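Local coordinates for isochorismatase family protein (Enterococcus faecalis, PDB 2A67), which is of unknown specific function but belongs to the isochorismatase family, related to nicotinamidases, and is probably a hydrolase, at residues D[2-6]-D[43-48]; D[12-17]-D[62-67]; D[87-93]-D[124-128]. All coordinates share one frame. Where two conformers were deposited one is given. Residue numbers count along the deposited sequence, not the author numbering.

Interaction 1. Residues D[2-6]-D[43-48]; sequences MKNRA and HHAPII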
# COMPACT_ATOMS: atom_id res chain seq x y z
N MSE D 2 -12.60 22.80 -2.44
CA MSE D 2 -11.98 22.92 -1.12
C MSE D 2 -12.95 22.63 0.02
O MSE D 2 -12.62 22.86 1.17
CB MSE D 2 -11.33 24.30 -0.90
CG MSE D 2 -9.98 24.50 -1.61
SE MSE D 2 -8.58 23.32 -0.84
CE MSE D 2 -8.59 23.93 0.97
N LYS D 3 -14.14 22.12 -0.29
CA LYS D 3 -15.07 21.67 0.75
C LYS D 3 -14.94 20.16 0.99
O LYS D 3 -14.59 19.42 0.08
CB LYS D 3 -16.52 22.05 0.38
CG LYS D 3 -17.02 23.30 1.19
CD LYS D 3 -18.19 24.06 0.50
CE LYS D 3 -18.48 25.42 1.19
NZ LYS D 3 -19.88 25.90 0.88
N ASN D 4 -15.24 19.73 2.22
CA ASN D 4 -15.12 18.30 2.64
C ASN D 4 -13.74 17.77 2.32
O ASN D 4 -13.57 16.68 1.80
CB ASN D 4 -16.23 17.47 1.96
CG ASN D 4 -17.65 18.06 2.18
OD1 ASN D 4 -18.29 18.54 1.26
ND2 ASN D 4 -18.12 18.01 3.41
N ARG D 5 -12.75 18.58 2.61
CA ARG D 5 -11.37 18.31 2.17
C ARG D 5 -10.42 18.63 3.30
O ARG D 5 -10.56 19.70 3.93
CB ARG D 5 -11.01 19.18 0.92
CG ARG D 5 -9.60 18.87 0.32
CD ARG D 5 -9.50 19.63 -1.03
NE ARG D 5 -8.11 19.91 -1.41
CZ ARG D 5 -7.71 20.32 -2.61
NH1 ARG D 5 -8.61 20.48 -3.60
NH2 ARG D 5 -6.42 20.56 -2.82
N ALA D 6 -9.46 17.70 3.59
CA ALA D 6 -8.46 17.88 4.62
C ALA D 6 -7.08 17.69 4.03
O ALA D 6 -6.89 16.94 3.07
CB ALA D 6 -8.65 16.85 5.78
N HIS D 43 -9.00 28.90 3.66
CA HIS D 43 -10.33 28.33 3.39
C HIS D 43 -11.03 27.79 4.65
O HIS D 43 -12.14 27.32 4.56
CB HIS D 43 -10.29 27.23 2.30
CG HIS D 43 -9.92 27.73 0.92
ND1 HIS D 43 -10.86 27.95 -0.08
CD2 HIS D 43 -8.72 28.05 0.38
CE1 HIS D 43 -10.24 28.36 -1.18
NE2 HIS D 43 -8.94 28.44 -0.92
N HIS D 44 -10.37 27.88 5.82
CA HIS D 44 -10.83 27.26 7.09
C HIS D 44 -11.10 25.76 6.89
O HIS D 44 -12.15 25.24 7.30
CB HIS D 44 -12.06 27.98 7.69
CG HIS D 44 -11.90 29.47 7.78
ND1 HIS D 44 -12.40 30.33 6.83
CD2 HIS D 44 -11.28 30.24 8.71
CE1 HIS D 44 -12.11 31.58 7.18
NE2 HIS D 44 -11.42 31.55 8.31
N ALA D 45 -10.16 25.10 6.21
CA ALA D 45 -10.29 23.69 5.88
C ALA D 45 -9.38 22.92 6.87
O ALA D 45 -8.33 23.43 7.26
CB ALA D 45 -9.87 23.41 4.44
N PRO D 46 -9.82 21.73 7.28
CA PRO D 46 -9.09 20.98 8.34
C PRO D 46 -7.66 20.55 7.94
O PRO D 46 -7.43 20.09 6.83
CB PRO D 46 -9.97 19.76 8.58
CG PRO D 46 -11.23 19.92 7.82
CD PRO D 46 -11.03 21.01 6.79
N ILE D 47 -6.71 20.69 8.87
CA ILE D 47 -5.34 20.29 8.67
C ILE D 47 -5.06 19.27 9.81
O ILE D 47 -5.35 19.55 10.98
CB ILE D 47 -4.31 21.44 8.80
CG1 ILE D 47 -4.63 22.59 7.78
CG2 ILE D 47 -2.84 20.82 8.78
CD1 ILE D 47 -3.95 23.90 8.09
N ILE D 48 -4.60 18.09 9.43
CA ILE D 48 -4.45 16.95 10.37
C ILE D 48 -3.01 16.48 10.31
O ILE D 48 -2.54 16.02 9.26
CB ILE D 48 -5.36 15.79 10.01
CG1 ILE D 48 -6.82 16.25 9.91
CG2 ILE D 48 -5.24 14.61 11.06
CD1 ILE D 48 -7.75 15.33 9.07
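The two segments run alongside each other where parallel strands 5-10 and 47-52 begin. Their CA atoms are 7.2 Å apart at M2 and H43 and draw in to 4.9 Å at A6 and P46. A6 CA approaches P46 O at 3.3 Å in a CA-H...O contact. P46 has no NH to offer R5 O, and its CD sits 3.2 Å from that oxygen; regular pairing starts one step on, with the backbone bond between P46 and L7. H44, at phi 54°, closes a Schellman motif after helix 26-42 and turns the chain into the strand. Among the side chains, CG of selenomethionine M2 lies over the H43 ring, 3.9 Å from its centroid and 11° off the normal, a CH-pi contact, while M2 CE meets A45 CB at 3.7 Å. A6 CB packs on I48 CD1 at 3.7 Å. The contact joins both strands of the beta-alpha-beta unit 5-10, 26-42, 47-52: M2 and A45 rest against Y40 of its helix, whereas I48 packs on L95 and L96 of helix 92-98.

Interaction 2. Residues D[12-17]-D[62-67]; sequences FQKGIE and DSWQLF
Two loops, one following strand 5-10 and one following strand 47-52, cross steeply and meet at one isolated bridge, Q13 with L66, CA atoms 4.1 Å apart. Its bonds have the antiparallel pattern flanking a non-hydrogen-bonded pair. F12 opens the register: its O accepts from F67 N at 3.0 Å and touches L66 CA at 3.2 Å, while F12 CB packs on F67 CD2 at 3.9 Å. Q13 is extended (phi/psi -117/144). Its CA-to-CB bond points away from the partner, but chi1 m and chi2 t bring NE2 to W64 O, 2.8 Å; its OE1 takes the backbone NH of H52. K14 (-49/-45) and G15 form the middle of a turn from Q13 to I16, closed by I16 N to Q13 O at 3.2 Å. K14 N donates to Q65 O at 2.9 Å, and the lysine, chi1 m and chi2 t, places NZ 2.7 Å from Q65 OE1 and 2.9 Å from D62 O. G15 N meets S63 O at 2.8 Å; an ideal CB on G15 would clash, 2.9 Å from S63 CB. E17, with positive phi (57°), brings OE1 within 3.8 Å of F67 CE1, its OE2 being bound to L23 N. The F67 ring (chi1 m) lies with one face against Q13 C and K14 N. As in relatives, where the active site lies at the C-terminal strand ends, these loops probably lie near it. Five of the six hydrogen bonds end on backbone carbonyls, from three backbone NH groups and the Q13 and K14 side chains; K14 NZ and D62 OD1, 4.6 Å apart, are beyond a salt bridge.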
# COMPACT_ATOMS: atom_id res chain seq x y z
N PHE D 12 5.83 14.18 10.05
CA PHE D 12 6.82 15.24 9.93
C PHE D 12 7.41 15.59 11.29
O PHE D 12 7.22 16.71 11.80
CB PHE D 12 6.18 16.50 9.34
CG PHE D 12 6.00 16.45 7.86
CD1 PHE D 12 7.09 16.20 7.01
CD2 PHE D 12 4.75 16.70 7.31
CE1 PHE D 12 6.91 16.22 5.60
CE2 PHE D 12 4.56 16.71 5.89
CZ PHE D 12 5.63 16.48 5.06
N GLN D 13 8.18 14.65 11.84
CA GLN D 13 8.73 14.74 13.20
C GLN D 13 10.28 14.76 13.21
O GLN D 13 10.93 14.08 12.39
CB GLN D 13 8.22 13.55 14.02
CG GLN D 13 6.64 13.40 14.02
CD GLN D 13 6.23 12.03 14.46
OE1 GLN D 13 5.94 11.18 13.65
NE2 GLN D 13 6.24 11.80 15.77
N LYS D 14 10.85 15.53 14.14
CA LYS D 14 12.30 15.79 14.22
C LYS D 14 13.14 14.51 14.14
O LYS D 14 14.09 14.44 13.36
CB LYS D 14 12.63 16.57 15.48
CG LYS D 14 11.80 17.83 15.67
CD LYS D 14 12.27 18.56 16.92
CE LYS D 14 11.14 19.24 17.66
NZ LYS D 14 11.48 19.17 19.15
N GLY D 15 12.73 13.49 14.88
CA GLY D 15 13.53 12.27 15.00
C GLY D 15 13.45 11.24 13.89
O GLY D 15 13.85 10.10 14.09
N ILE D 16 12.96 11.61 12.70
CA ILE D 16 12.94 10.64 11.58
C ILE D 16 14.23 10.30 10.72
O ILE D 16 14.41 9.13 10.41
CB ILE D 16 11.69 10.80 10.63
CG1 ILE D 16 10.46 10.12 11.23
CG2 ILE D 16 11.88 10.05 9.31
CD1 ILE D 16 9.38 11.00 11.64
N GLU D 17 15.15 11.18 10.33
CA GLU D 17 15.97 12.19 11.01
C GLU D 17 16.93 11.92 12.20
O GLU D 17 16.63 12.20 13.36
CB GLU D 17 15.56 13.62 10.77
CG GLU D 17 15.76 13.85 9.30
CD GLU D 17 16.11 15.25 8.93
OE1 GLU D 17 15.97 16.17 9.78
OE2 GLU D 17 16.52 15.42 7.75
N ASP D 62 11.03 15.24 22.72
CA ASP D 62 11.49 16.23 21.74
C ASP D 62 11.58 15.66 20.33
O ASP D 62 11.23 16.33 19.37
CB ASP D 62 12.80 16.87 22.13
CG ASP D 62 12.67 17.78 23.29
OD1 ASP D 62 11.56 18.19 23.65
OD2 ASP D 62 13.70 18.10 23.88
N SER D 63 12.05 14.43 20.22
CA SER D 63 12.25 13.79 18.92
C SER D 63 10.91 13.47 18.20
O SER D 63 10.82 13.51 16.95
CB SER D 63 13.20 12.58 19.05
OG SER D 63 12.49 11.43 19.50
N TRP D 64 9.87 13.15 18.98
CA TRP D 64 8.50 12.93 18.48
C TRP D 64 7.80 14.22 18.00
O TRP D 64 6.80 14.15 17.23
CB TRP D 64 7.69 12.27 19.60
CG TRP D 64 6.22 12.30 19.54
CD1 TRP D 64 5.40 11.28 19.13
CD2 TRP D 64 5.35 13.37 19.92
NE1 TRP D 64 4.09 11.66 19.21
CE2 TRP D 64 4.03 12.94 19.70
CE3 TRP D 64 5.56 14.67 20.39
CZ2 TRP D 64 2.91 13.75 19.97
CZ3 TRP D 64 4.47 15.46 20.67
CH2 TRP D 64 3.16 15.00 20.45
N GLN D 65 8.28 15.39 18.42
CA GLN D 65 7.59 16.62 18.06
C GLN D 65 7.80 16.87 16.57
O GLN D 65 8.77 16.36 15.98
CB GLN D 65 8.11 17.82 18.86
CG GLN D 65 7.95 17.79 20.41
CD GLN D 65 8.47 19.07 21.01
OE1 GLN D 65 9.69 19.22 21.13
NE2 GLN D 65 7.58 20.03 21.37
N LEU D 66 6.89 17.69 15.99
CA LEU D 66 6.91 18.13 14.61
C LEU D 66 8.06 19.08 14.38
O LEU D 66 8.45 19.85 15.27
CB LEU D 66 5.57 18.83 14.23
CG LEU D 66 4.26 18.05 14.40
CD1 LEU D 66 3.00 18.90 14.22
CD2 LEU D 66 4.21 16.84 13.52
N PHE D 67 8.65 19.00 13.19
CA PHE D 67 9.70 19.93 12.81
C PHE D 67 9.22 21.33 13.13
O PHE D 67 8.09 21.68 12.79
CB PHE D 67 9.92 19.86 11.31
CG PHE D 67 10.53 18.58 10.86
CD1 PHE D 67 11.85 18.26 11.19
CD2 PHE D 67 9.79 17.68 10.12
CE1 PHE D 67 12.42 17.07 10.77
CE2 PHE D 67 10.36 16.48 9.69
CZ PHE D 67 11.67 16.17 10.04

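Interaction 3. Residues D[87-93]-D[124-128]; sequences FYQTNLN and GLGYT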
# COMPACT_ATOMS: atom_id res chain seq x y z
N PHE D 87 -4.45 4.87 9.72
CA PHE D 87 -5.78 4.43 10.09
C PHE D 87 -5.70 3.22 11.05
O PHE D 87 -6.67 2.97 11.74
CB PHE D 87 -6.58 3.93 8.87
CG PHE D 87 -6.85 5.02 7.82
CD1 PHE D 87 -5.95 5.22 6.79
CD2 PHE D 87 -7.98 5.85 7.93
CE1 PHE D 87 -6.17 6.29 5.82
CE2 PHE D 87 -8.23 6.90 6.97
CZ PHE D 87 -7.32 7.09 5.92
N TYR D 88 -4.56 2.49 11.05
CA TYR D 88 -4.45 1.22 11.75
C TYR D 88 -4.43 1.49 13.24
O TYR D 88 -3.47 2.08 13.75
CB TYR D 88 -3.19 0.45 11.33
CG TYR D 88 -3.07 -0.93 11.97
CD1 TYR D 88 -3.85 -1.99 11.50
CD2 TYR D 88 -2.19 -1.18 13.03
CE1 TYR D 88 -3.77 -3.24 12.04
CE2 TYR D 88 -2.10 -2.48 13.59
CZ TYR D 88 -2.91 -3.48 13.08
OH TYR D 88 -2.86 -4.77 13.56
N GLN D 89 -5.55 1.14 13.89
CA GLN D 89 -5.79 1.29 15.36
C GLN D 89 -5.77 2.74 15.84
O GLN D 89 -5.43 3.01 17.01
CB GLN D 89 -4.77 0.44 16.18
CG GLN D 89 -5.11 -1.04 16.23
CD GLN D 89 -4.00 -1.99 16.80
OE1 GLN D 89 -4.22 -3.19 16.87
NE2 GLN D 89 -2.82 -1.45 17.14
N THR D 90 -6.08 3.70 14.94
CA THR D 90 -6.14 5.12 15.31
C THR D 90 -7.57 5.67 15.26
O THR D 90 -8.53 4.96 14.90
CB THR D 90 -5.32 5.98 14.33
OG1 THR D 90 -6.02 6.00 13.06
CG2 THR D 90 -3.96 5.41 14.14
N ASN D 91 -7.67 6.95 15.65
CA ASN D 91 -8.89 7.71 15.59
C ASN D 91 -9.03 8.47 14.24
O ASN D 91 -9.86 9.36 14.14
CB ASN D 91 -8.94 8.70 16.77
CG ASN D 91 -9.05 8.01 18.13
OD1 ASN D 91 -9.49 6.86 18.23
ND2 ASN D 91 -8.65 8.71 19.18
N LEU D 92 -8.22 8.13 13.24
CA LEU D 92 -8.27 8.85 11.92
C LEU D 92 -9.62 8.77 11.20
O LEU D 92 -10.19 9.80 10.82
CB LEU D 92 -7.11 8.49 10.99
CG LEU D 92 -7.03 9.37 9.70
CD1 LEU D 92 -7.20 10.87 10.03
CD2 LEU D 92 -5.73 9.07 8.93
N ASN D 93 -10.15 7.56 11.03
CA ASN D 93 -11.39 7.39 10.30
C ASN D 93 -12.53 8.12 11.03
O ASN D 93 -13.35 8.86 10.40
CB ASN D 93 -11.64 5.92 10.11
CG ASN D 93 -12.55 5.64 8.98
OD1 ASN D 93 -13.65 5.11 9.18
ND2 ASN D 93 -12.13 6.00 7.76
N GLY D 124 -8.55 2.79 -0.50
CA GLY D 124 -9.29 1.55 -0.37
C GLY D 124 -10.52 1.67 0.51
O GLY D 124 -11.46 0.90 0.35
N LEU D 125 -10.50 2.60 1.46
CA LEU D 125 -11.64 2.92 2.32
C LEU D 125 -12.66 3.84 1.63
O LEU D 125 -13.77 4.00 2.12
CB LEU D 125 -11.16 3.61 3.61
CG LEU D 125 -10.31 2.66 4.48
CD1 LEU D 125 -9.64 3.47 5.59
CD2 LEU D 125 -11.18 1.51 5.01
N GLY D 126 -12.30 4.42 0.50
CA GLY D 126 -13.32 5.15 -0.31
C GLY D 126 -13.04 6.65 -0.29
O GLY D 126 -13.88 7.43 -0.78
N TYR D 127 -11.89 7.09 0.23
CA TYR D 127 -11.57 8.54 0.18
C TYR D 127 -11.01 8.89 -1.15
O TYR D 127 -10.34 8.05 -1.79
CB TYR D 127 -10.58 9.05 1.28
CG TYR D 127 -11.10 8.84 2.67
CD1 TYR D 127 -11.97 9.77 3.26
CD2 TYR D 127 -10.75 7.67 3.40
CE1 TYR D 127 -12.48 9.55 4.53
CE2 TYR D 127 -11.22 7.46 4.73
CZ TYR D 127 -12.09 8.41 5.27
OH TYR D 127 -12.62 8.27 6.54
N THR D 128 -11.29 10.14 -1.56
CA THR D 128 -10.68 10.74 -2.74
C THR D 128 -9.32 11.32 -2.38
O THR D 128 -9.23 12.18 -1.51
CB THR D 128 -11.68 11.80 -3.40
OG1 THR D 128 -12.89 11.11 -3.74
CG2 THR D 128 -11.04 12.48 -4.62
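N93 ND2 stands only 2.6 Å from Y127 OH, yet the angle is too poor for a hydrogen bond. The amide nitrogen lies at the edge of the tyrosine ring, near the ring plane. The closeness is one of side chains alone, since the nearest CA pair, N93 and L125, is 9.2 Å apart. The rest of the contact is apolar. L125 CD1 sits over one face of the F87 ring, 3.9 Å from the centroid and 16° off the normal, which makes it a CH-pi contact, and N93 ND2 lies 4.2 Å from the same methyl. The rings of F87 and Y127 are near parallel (21°) but slid apart, with centroids 5.9 Å distant, so overlap is slight and F87 CE2 to Y127 CE2, 3.8 Å, is the closest approach.

In the fold, segment 87-93 leads into helix 92-98 through a type II turn, F87 to T90, with Q89 at positive phi, and then an ST turn in which T90 OG1 accepts from L92 N at 3.1 Å. Segment 124-128 is the helix-to-strand corner of the beta-alpha-beta crossover 103-109, 111-125, 128-137. G126 (phi 112°) ends the helix in a Schellman motif; at its backbone angles a CB would jam against the preceding carbonyl. F87 also packs on T118, M121 and A122 of helix 111-125, and both F87 and Y127 touch L96. At the tip of the turn, Y88 meets the H123 ring of the second subunit and packs on G124 of that subunit.

In the fold
Interactions 1 and 2 mark opposite ends of the same two strands: 2-6 and 43-48 lie where 5-10 and 47-52 begin, and 12-17 and 62-67 in the loops beyond their C-terminal ends. Their centres are 24 Å apart, and their segments alternate along the chain. Interaction 3 comes later in sequence, its centre 16 Å from that of interaction 1 and 23 Å from that of interaction 2. Nearest atoms of interactions 1 and 3 are about 4 Å apart without touching; L96 of helix 92-98 bridges them, meeting I48 as well as F87 and Y127. By analogy with the family, whose active site lies at the C-terminal strand ends, interaction 2 is probably closest to it.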